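Local coordinates for protein ABC-type phosphate transport system, periplasmic component (Lactobacillus brevis, PDB 4ECF) that probably serves as the solute-binding component of a PstSACB-type ABC importer, capturing phosphate for transport across the cytoplasmic membrane, at residues R160-V163 / A164-G168; N95-T98 / N99-I102. All coordinates share one frame; numbering follows the deposited sequence. Where two conformers were deposited one is given.

How the interactions relate
The two contacts are local and sit at opposite kinds of helix end. Interaction 2 covers the start of helix 98-105, where strand 95-96 turns into it. Interaction 1 covers the last turn of helix 156-165 and its exit toward strand 169-174. They share no element; their centres lie about 20 Å apart and their nearest atoms about 10 Å. At the helix start, side chains accept from backbone N-H groups, and two buried leucines add an apolar touch. At the helix end, a threonine hydroxyl donates to a backbone carbonyl. Interaction 1 is the more superficial and bonds an acetate and a 1,2-ethanediol, both probably from the crystallisation liquor; interaction 2 is partly buried.

Interaction 1: R160-V163 / A164-G168; sequences RSIV and ATTPG. With ACT (acetate ion), chain C; EDO (1,2-ethanediol), chain K.
Thr166 and Ile162 lie side by side at the end of helix 156-165, with their side chains pointing the same way. The Thr166 hydroxyl donates to the carbonyl of Ile162, with OG1 and O 2.6 Å apart. OG1 approaches at an angle, tilted 30° from the carbonyl plane. The Thr166 OG1 sits beside its own backbone N (chi1 -57°), and this turns it back over the last helical turn. Thr166 OG1 also lies 3.5 Å from Ile162 CG2. Thr166 is the first residue to leave helical geometry, and its hydroxyl bonds back to a carbonyl of the last turn. Ala164 N to Arg160 O is a sound bond of 3.0 Å. Thr165 N to Ser161 O and Thr166 N to Val163 O are both weak.

The Arg160 side chain starts out away from the residues that follow. It runs extended through chi2 and bends at chi3 (61°). NH1 donates a hydrogen bond to O of an acetate ion, probably from the crystallisation liquor, at 2.9 Å, at the guanidinium edge and in its plane. Ser176 OG also bonds the acetate. NH1 also donates to Tyr177 O. A methionine in place of Arg160 would probably leave the acetate and the Tyr177 carbonyl without this donor. A 1,2-ethanediol O2 makes a weak bond to Ala164 O in the last turn.

Ile162 rests on Gln151 and Gln153 of strand 151-153, and Val163 on Val182. Beyond Pro167, Gly168 bonds to Val123 and leads the chain into strand 169-174.

Interaction 2: N95-T98 / N99-I102; sequences NLST and NQLI
This is a helix N-cap, at the point where strand 95-96 gives way to helix 98-105. Ser97 is the cap residue and Gln100, three residues on, is its partner. Ser97 OG accepts from Gln100 N at 3.1 Å, and the bond is nearly straight at 167°. In return, Gln100 OE1 accepts from Ser97 N at 2.8 Å, and this bond too is nearly straight. The donor lies slightly tilted, 16° from the plane of the amide carbonyl. Ser97 OG stands between its own backbone N and carbonyl carbon (chi1 64°), which aims it at the N-H of Gln100. The Gln100 chain leaves beside its own backbone N and then extends back past Ser97, its CG 3.3 Å from Ser97 OG. A further bond from Ser97 OG to Gln100 OE1 is weak.

Behind the cap the helix takes up its regular bonding. Leu101 N donates to Ser97 O at 2.9 Å, and Ile102 N to Thr98 O. On the buried side, Leu96 and Leu101 cross at about a right angle, their CD1 methyls 4.0 Å apart. Both also rest on Leu187 of strand 183-187. Thr98 and Ile102 lie alongside each other, with Thr98 CG2 3.7 Å from Ile102 CD1.

Leu96 makes backbone bonds to Ser186 and Asn188, and Asn188 OD1 accepts from Thr98 N. Asn188 thus ties the strand end to the first residue of the helix. The reciprocal pair of bonds between Ser97 and Gln100 is a capping box, here with glutamine as the returning acceptor, at a strand-to-helix junction.

Interaction 1: R160-V163 / A164-G168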
loop_
_atom_site.group_PDB
_atom_site.type_symbol
_atom_site.label_atom_id
_atom_site.label_comp_id
_atom_site.label_asym_id
_atom_site.label_seq_id
_atom_site.Cartn_x
_atom_site.Cartn_y
_atom_site.Cartn_z
ATOM N N ARG A 160 3.462 0.063 -11.730
ATOM C CA ARG A 160 2.933 1.200 -12.483
ATOM C C ARG A 160 3.592 1.346 -13.894
ATOM O O ARG A 160 2.895 1.522 -14.888
ATOM C CB ARG A 160 3.054 2.482 -11.668
ATOM C CG ARG A 160 2.658 3.715 -12.469
ATOM C CD ARG A 160 2.880 4.958 -11.646
ATOM N NE ARG A 160 4.272 5.165 -11.238
ATOM C CZ ARG A 160 4.667 6.024 -10.306
ATOM N NH1 ARG A 160 3.798 6.771 -9.641
ATOM N NH2 ARG A 160 5.964 6.146 -10.025
ATOM N N SER A 161 4.918 1.297 -13.988
ATOM C CA SER A 161 5.572 1.495 -15.288
ATOM C C SER A 161 5.279 0.399 -16.298
ATOM O O SER A 161 5.101 0.683 -17.498
ATOM C CB SER A 161 7.092 1.678 -15.146
ATOM O OG SER A 161 7.647 0.661 -14.356
ATOM N N ILE A 162 5.192 -0.850 -15.835
ATOM C CA ILE A 162 4.904 -1.969 -16.714
ATOM C C ILE A 162 3.444 -1.892 -17.184
ATOM O O ILE A 162 3.138 -2.147 -18.359
ATOM C CB ILE A 162 5.187 -3.323 -16.021
ATOM C CG1 ILE A 162 6.698 -3.511 -15.821
ATOM C CG2 ILE A 162 4.591 -4.477 -16.825
ATOM C CD1 ILE A 162 7.465 -3.760 -17.097
ATOM N N VAL A 163 2.533 -1.527 -16.285
ATOM C CA VAL A 163 1.125 -1.376 -16.698
ATOM C C VAL A 163 0.996 -0.293 -17.760
ATOM O O VAL A 163 0.298 -0.471 -18.752
ATOM C CB VAL A 163 0.172 -1.130 -15.480
ATOM C CG1 VAL A 163 -1.220 -0.623 -15.918
ATOM C CG2 VAL A 163 0.053 -2.418 -14.672
ATOM N N ALA A 164 1.712 0.822 -17.562
ATOM C CA ALA A 164 1.648 1.947 -18.487
ATOM C C ALA A 164 2.013 1.579 -19.910
ATOM O O ALA A 164 1.362 2.037 -20.853
ATOM C CB ALA A 164 2.524 3.103 -17.988
ATOM N N THR A 165 3.034 0.737 -20.071
ATOM C CA THR A 165 3.575 0.416 -21.383
ATOM C C THR A 165 3.152 -0.910 -21.958
ATOM O O THR A 165 3.533 -1.222 -23.086
ATOM C CB THR A 165 5.117 0.443 -21.296
ATOM O OG1 THR A 165 5.582 -0.587 -20.404
ATOM C CG2 THR A 165 5.579 1.803 -20.801
ATOM N N THR A 166 2.356 -1.693 -21.223
ATOM C CA THR A 166 2.011 -3.042 -21.664
ATOM C C THR A 166 0.553 -3.149 -22.097
ATOM O O THR A 166 -0.364 -3.073 -21.243
ATOM C CB THR A 166 2.264 -4.083 -20.573
ATOM O OG1 THR A 166 3.633 -4.026 -20.160
ATOM C CG2 THR A 166 1.924 -5.500 -21.069
ATOM N N PRO A 167 0.313 -3.342 -23.410
ATOM C CA PRO A 167 -1.047 -3.490 -23.863
ATOM C C PRO A 167 -1.788 -4.563 -23.076
ATOM O O PRO A 167 -1.236 -5.640 -22.825
ATOM C CB PRO A 167 -0.889 -3.936 -25.340
ATOM C CG PRO A 167 0.412 -3.330 -25.765
ATOM C CD PRO A 167 1.275 -3.368 -24.534
ATOM N N GLY A 168 -3.032 -4.285 -22.689
ATOM C CA GLY A 168 -3.858 -5.294 -22.039
ATOM C C GLY A 168 -3.650 -5.437 -20.528
ATOM O O GLY A 168 -4.349 -6.207 -19.903
HETATM C C ACT C . 5.057 8.037 -6.295
HETATM O O ACT C . 4.426 8.364 -7.323
HETATM O OXT ACT C . 4.468 7.960 -5.199
HETATM C CH3 ACT C . 6.526 7.729 -6.399
HETATM C C1 EDO K . 0.236 0.321 -25.457
HETATM O O1 EDO K . -1.152 0.187 -25.118
HETATM C C2 EDO K . 0.737 1.717 -25.120
HETATM O O2 EDO K . 0.430 2.015 -23.756
#

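Interaction 2: N95-T98 / N99-I102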
loop_
_atom_site.group_PDB
_atom_site.type_symbol
_atom_site.label_atom_id
_atom_site.label_comp_id
_atom_site.label_asym_id
_atom_site.label_seq_id
_atom_site.Cartn_x
_atom_site.Cartn_y
_atom_site.Cartn_z
ATOM N N ASN A 95 -14.293 0.683 -15.276
ATOM C CA ASN A 95 -15.016 0.114 -14.156
ATOM C C ASN A 95 -15.092 -1.387 -14.341
ATOM O O ASN A 95 -15.147 -1.858 -15.477
ATOM C CB ASN A 95 -16.450 0.639 -14.064
ATOM C CG ASN A 95 -17.225 0.034 -12.899
ATOM O OD1 ASN A 95 -16.981 0.369 -11.725
ATOM N ND2 ASN A 95 -18.128 -0.943 -13.226
ATOM N N LEU A 96 -15.047 -2.104 -13.218
ATOM C CA LEU A 96 -15.389 -3.549 -13.162
ATOM C C LEU A 96 -16.259 -3.822 -11.954
ATOM O O LEU A 96 -16.149 -3.120 -10.942
ATOM C CB LEU A 96 -14.119 -4.412 -13.048
ATOM C CG LEU A 96 -13.173 -4.412 -14.243
ATOM C CD1 LEU A 96 -11.864 -5.114 -13.836
ATOM C CD2 LEU A 96 -13.719 -5.033 -15.510
ATOM N N SER A 97 -17.145 -4.820 -12.044
ATOM C CA SER A 97 -17.795 -5.307 -10.825
ATOM C C SER A 97 -16.788 -6.172 -10.048
ATOM O O SER A 97 -15.774 -6.609 -10.623
ATOM C CB SER A 97 -18.999 -6.183 -11.115
ATOM O OG SER A 97 -18.616 -7.371 -11.798
ATOM N N THR A 98 -17.084 -6.469 -8.783
ATOM C CA THR A 98 -16.258 -7.411 -8.019
ATOM C C THR A 98 -16.148 -8.771 -8.759
ATOM O O THR A 98 -15.051 -9.327 -8.866
ATOM C CB THR A 98 -16.801 -7.597 -6.606
ATOM O OG1 THR A 98 -16.599 -6.395 -5.861
ATOM C CG2 THR A 98 -16.123 -8.775 -5.866
ATOM N N ASN A 99 -17.264 -9.285 -9.250
ATOM C CA ASN A 99 -17.246 -10.592 -9.900
ATOM C C ASN A 99 -16.356 -10.570 -11.142
ATOM O O ASN A 99 -15.606 -11.526 -11.379
ATOM C CB ASN A 99 -18.670 -11.044 -10.255
ATOM C CG ASN A 99 -18.718 -12.451 -10.818
ATOM O OD1 ASN A 99 -19.061 -12.647 -11.985
ATOM N ND2 ASN A 99 -18.377 -13.438 -9.983
ATOM N N GLN A 100 -16.433 -9.497 -11.945
ATOM C CA GLN A 100 -15.549 -9.364 -13.099
ATOM C C GLN A 100 -14.083 -9.290 -12.690
ATOM O O GLN A 100 -13.255 -9.920 -13.321
ATOM C CB GLN A 100 -15.890 -8.145 -13.966
ATOM C CG GLN A 100 -17.246 -8.219 -14.659
ATOM C CD GLN A 100 -17.670 -6.912 -15.272
ATOM O OE1 GLN A 100 -17.485 -5.828 -14.682
ATOM N NE2 GLN A 100 -18.359 -7.003 -16.438
ATOM N N LEU A 101 -13.778 -8.503 -11.644
ATOM C CA LEU A 101 -12.406 -8.380 -11.173
ATOM C C LEU A 101 -11.839 -9.742 -10.741
ATOM O O LEU A 101 -10.687 -10.103 -11.078
ATOM C CB LEU A 101 -12.351 -7.364 -10.038
ATOM C CG LEU A 101 -10.940 -7.086 -9.505
ATOM C CD1 LEU A 101 -10.066 -6.269 -10.470
ATOM C CD2 LEU A 101 -11.022 -6.349 -8.179
ATOM N N ILE A 102 -12.647 -10.521 -10.031
ATOM C CA ILE A 102 -12.217 -11.830 -9.538
ATOM C C ILE A 102 -11.972 -12.745 -10.730
ATOM O O ILE A 102 -10.958 -13.410 -10.822
ATOM C CB ILE A 102 -13.238 -12.439 -8.599
ATOM C CG1 ILE A 102 -13.213 -11.722 -7.253
ATOM C CG2 ILE A 102 -12.963 -13.928 -8.369
ATOM C CD1 ILE A 102 -14.408 -11.980 -6.353
#